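Local structure of cysteine synthase (Helicobacter pylori, 6AHI) at residues I69-A74 / S141-Q146. The protein catalyses the pyridoxal 5'-phosphate-dependent formation of L-cysteine and acetate from O-acetyl-L-serine and hydrogen sulfide, and also acts as a cystathionine beta-synthase. Residues are numbered along the deposited sequence; the frame is centred on the assembly and turned at random.
Sequences IIEPTA and SYLPLQ
Both carboxylate oxygens of Glu71 accept backbone N-H groups from the loop that follows strand 141-142. Gln146 N gives Glu71 OE2 a nearly straight bond of 2.9 Å through the syn lone pair of that oxygen, whereas Leu145 N reaches Glu71 OE1 at 3.0 Å from the syn side with a more bent geometry, 19° out of the carboxylate plane. Two consecutive amides thus hold the buried carboxylate and fix its rotation. CG of Glu71 lies anti to the backbone N (chi1 -173°), and a bend at chi2 (62°) brings CD over toward the loop. CD of the Pro144 ring lies beside the same carboxylate, 3.4 Å from Glu71 OE1. Further back, Ile70 N donates to Tyr142 O at 2.9 Å, almost perfectly straight, beside a parallel bridge between Ile69 and Tyr142. Past it, Leu143 CA points its C-H at Ile70 O, and Pro144 has no N-H to continue the pairing; the glutamate side chain joins the diverging chains instead. Strand 141-142 is an outer strand of the four-stranded parallel sheet in the smaller alpha/beta domain of this fold-type II PLP enzyme, and strand 68-72 runs between it and strand 91-97. Gln146 OE1 is hydrogen-bonded to Thr77 OG1, and the Gln146 side chain lies about 5 Å from that of Ser181, which probably binds the pyridoxal phosphate. On one face of the sheet Ile69 and Tyr142 lie side by side, Ile69 CD1 meeting the ring edge at Tyr142 CD2 (3.8 Å). On the other, Leu143 CD1 packs against Ile70 CB and Pro72 CD, Leu145 CD2 touches Pro72 CG at 4.1 Å, and helix 123-137 touches both leucines and Pro72.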
ATOM      1  N   ILE A  69      -8.392 -19.435 -14.560  1.00 55.22           N
ATOM      2  CA  ILE A  69      -9.399 -18.536 -13.986  1.00 55.16           C
ATOM      3  C   ILE A  69      -9.704 -17.431 -14.996  1.00 56.12           C
ATOM      4  O   ILE A  69      -8.769 -16.758 -15.443  1.00 54.55           O
ATOM      5  CB  ILE A  69      -8.921 -17.877 -12.677  1.00 54.42           C
ATOM      6  CG1 ILE A  69      -8.380 -18.879 -11.653  1.00 55.56           C
ATOM      7  CG2 ILE A  69     -10.048 -17.021 -12.106  1.00 52.71           C
ATOM      8  CD1 ILE A  69      -9.303 -20.045 -11.413  1.00 57.85           C
ATOM      9  N   ILE A  70     -10.998 -17.231 -15.295  1.00 57.87           N
ATOM     10  CA  ILE A  70     -11.487 -16.135 -16.130  1.00 59.66           C
ATOM     11  C   ILE A  70     -12.492 -15.302 -15.321  1.00 57.64           C
ATOM     12  O   ILE A  70     -13.407 -15.858 -14.760  1.00 59.10           O
ATOM     13  CB  ILE A  70     -12.151 -16.690 -17.401  1.00 64.56           C
ATOM     14  CG1 ILE A  70     -11.307 -17.783 -18.072  1.00 67.62           C
ATOM     15  CG2 ILE A  70     -12.496 -15.563 -18.363  1.00 65.75           C
ATOM     16  CD1 ILE A  70     -11.906 -18.333 -19.328  1.00 72.23           C
ATOM     17  N   GLU A  71     -12.352 -13.972 -15.318  1.00 55.44           N
ATOM     18  CA  GLU A  71     -13.307 -13.093 -14.631  1.00 56.15           C
ATOM     19  C   GLU A  71     -13.403 -11.747 -15.346  1.00 57.65           C
ATOM     20  O   GLU A  71     -12.384 -11.151 -15.679  1.00 56.23           O
ATOM     21  CB  GLU A  71     -12.904 -12.927 -13.164  1.00 54.34           C
ATOM     22  CG  GLU A  71     -13.903 -12.168 -12.309  1.00 56.14           C
ATOM     23  CD  GLU A  71     -15.296 -12.767 -12.149  1.00 58.79           C
ATOM     24  OE1 GLU A  71     -15.656 -13.712 -12.922  1.00 62.29           O
ATOM     25  OE2 GLU A  71     -16.040 -12.274 -11.250  1.00 56.18           O
ATOM     26  N   PRO A  72     -14.626 -11.206 -15.601  1.00 58.63           N
ATOM     27  CA  PRO A  72     -14.784  -9.792 -15.947  1.00 56.91           C
ATOM     28  C   PRO A  72     -14.631  -8.933 -14.682  1.00 53.05           C
ATOM     29  O   PRO A  72     -15.148  -9.296 -13.635  1.00 51.49           O
ATOM     30  CB  PRO A  72     -16.214  -9.735 -16.506  1.00 59.93           C
ATOM     31  CG  PRO A  72     -16.934 -10.783 -15.684  1.00 59.67           C
ATOM     32  CD  PRO A  72     -15.920 -11.908 -15.547  1.00 60.92           C
ATOM     33  N   THR A  73     -13.895  -7.824 -14.768  1.00 51.24           N
ATOM     34  CA  THR A  73     -13.640  -6.998 -13.580  1.00 49.99           C
ATOM     35  C   THR A  73     -13.313  -5.579 -14.038  1.00 49.50           C
ATOM     36  O   THR A  73     -12.849  -5.379 -15.120  1.00 51.40           O
ATOM     37  CB  THR A  73     -12.560  -7.611 -12.663  1.00 48.28           C
ATOM     38  OG1 THR A  73     -12.139  -6.724 -11.624  1.00 45.01           O
ATOM     39  CG2 THR A  73     -11.309  -8.007 -13.404  1.00 48.48           C
ATOM     40  N   ALA A  74     -13.642  -4.607 -13.189  1.00 54.13           N
ATOM     41  CA  ALA A  74     -13.225  -3.219 -13.353  1.00 55.55           C
ATOM     42  C   ALA A  74     -11.985  -2.951 -12.486  1.00 52.05           C
ATOM     43  O   ALA A  74     -11.548  -1.804 -12.399  1.00 54.30           O
ATOM     44  CB  ALA A  74     -14.380  -2.279 -13.040  1.00 58.72           C
ATOM     45  N   SER A 141     -11.889 -24.371 -17.515  1.00 80.28           N
ATOM     46  CA  SER A 141     -11.945 -22.964 -17.079  1.00 76.80           C
ATOM     47  C   SER A 141     -12.750 -22.853 -15.783  1.00 73.05           C
ATOM     48  O   SER A 141     -13.507 -23.737 -15.410  1.00 75.65           O
ATOM     49  CB  SER A 141     -12.510 -22.058 -18.162  1.00 78.03           C
ATOM     50  OG  SER A 141     -13.790 -22.484 -18.613  1.00 78.32           O
ATOM     51  N   TYR A 142     -12.596 -21.728 -15.101  1.00 69.46           N
ATOM     52  CA  TYR A 142     -13.443 -21.423 -13.980  1.00 68.17           C
ATOM     53  C   TYR A 142     -13.794 -19.938 -14.045  1.00 64.05           C
ATOM     54  O   TYR A 142     -12.918 -19.100 -14.140  1.00 62.41           O
ATOM     55  CB  TYR A 142     -12.797 -21.856 -12.670  1.00 67.46           C
ATOM     56  CG  TYR A 142     -13.549 -21.359 -11.471  1.00 69.93           C
ATOM     57  CD1 TYR A 142     -14.794 -21.871 -11.143  1.00 73.87           C
ATOM     58  CD2 TYR A 142     -13.040 -20.338 -10.695  1.00 68.19           C
ATOM     59  CE1 TYR A 142     -15.486 -21.417 -10.031  1.00 73.61           C
ATOM     60  CE2 TYR A 142     -13.716 -19.874  -9.578  1.00 70.69           C
ATOM     61  CZ  TYR A 142     -14.955 -20.401  -9.261  1.00 71.79           C
ATOM     62  OH  TYR A 142     -15.624 -19.926  -8.176  1.00 75.29           O
ATOM     63  N   LEU A 143     -15.100 -19.665 -14.044  1.00 65.39           N
ATOM     64  CA  LEU A 143     -15.662 -18.335 -14.268  1.00 66.90           C
ATOM     65  C   LEU A 143     -16.490 -17.990 -13.032  1.00 64.96           C
ATOM     66  O   LEU A 143     -17.663 -18.365 -12.935  1.00 66.56           O
ATOM     67  CB  LEU A 143     -16.485 -18.353 -15.564  1.00 70.27           C
ATOM     68  CG  LEU A 143     -17.045 -17.015 -16.072  1.00 72.04           C
ATOM     69  CD1 LEU A 143     -15.970 -15.944 -16.235  1.00 71.87           C
ATOM     70  CD2 LEU A 143     -17.781 -17.212 -17.397  1.00 76.28           C
ATOM     71  N   PRO A 144     -15.898 -17.310 -12.025  1.00 60.78           N
ATOM     72  CA  PRO A 144     -16.604 -17.040 -10.775  1.00 59.45           C
ATOM     73  C   PRO A 144     -17.924 -16.284 -10.985  1.00 60.79           C
ATOM     74  O   PRO A 144     -18.909 -16.608 -10.328  1.00 63.91           O
ATOM     75  CB  PRO A 144     -15.639 -16.171  -9.954  1.00 56.70           C
ATOM     76  CG  PRO A 144     -14.279 -16.408 -10.568  1.00 57.24           C
ATOM     77  CD  PRO A 144     -14.521 -16.795 -12.014  1.00 59.39           C
ATOM     78  N   LEU A 145     -17.923 -15.295 -11.889  1.00 60.42           N
ATOM     79  CA  LEU A 145     -19.020 -14.309 -12.021  1.00 59.43           C
ATOM     80  C   LEU A 145     -19.436 -13.835 -10.633  1.00 56.57           C
ATOM     81  O   LEU A 145     -20.488 -14.224 -10.127  1.00 54.74           O
ATOM     82  CB  LEU A 145     -20.189 -14.917 -12.796  1.00 63.10           C
ATOM     83  CG  LEU A 145     -19.879 -15.141 -14.275  1.00 65.26           C
ATOM     84  CD1 LEU A 145     -21.008 -15.899 -14.978  1.00 68.56           C
ATOM     85  CD2 LEU A 145     -19.605 -13.814 -14.981  1.00 64.51           C
ATOM     86  N   GLN A 146     -18.549 -13.032 -10.039  1.00 51.53           N
ATOM     87  CA  GLN A 146     -18.697 -12.524  -8.694  1.00 51.97           C
ATOM     88  C   GLN A 146     -20.072 -11.855  -8.524  1.00 49.50           C
ATOM     89  O   GLN A 146     -20.662 -11.923  -7.456  1.00 45.44           O
ATOM     90  CB  GLN A 146     -17.558 -11.542  -8.361  1.00 50.84           C
ATOM     91  CG  GLN A 146     -17.665 -10.202  -9.092  1.00 53.79           C
ATOM     92  CD  GLN A 146     -16.379  -9.413  -9.086  1.00 58.12           C
ATOM     93  OE1 GLN A 146     -15.906  -8.994  -8.025  1.00 58.49           O
ATOM     94  NE2 GLN A 146     -15.804  -9.194 -10.270  1.00 60.95           N
TER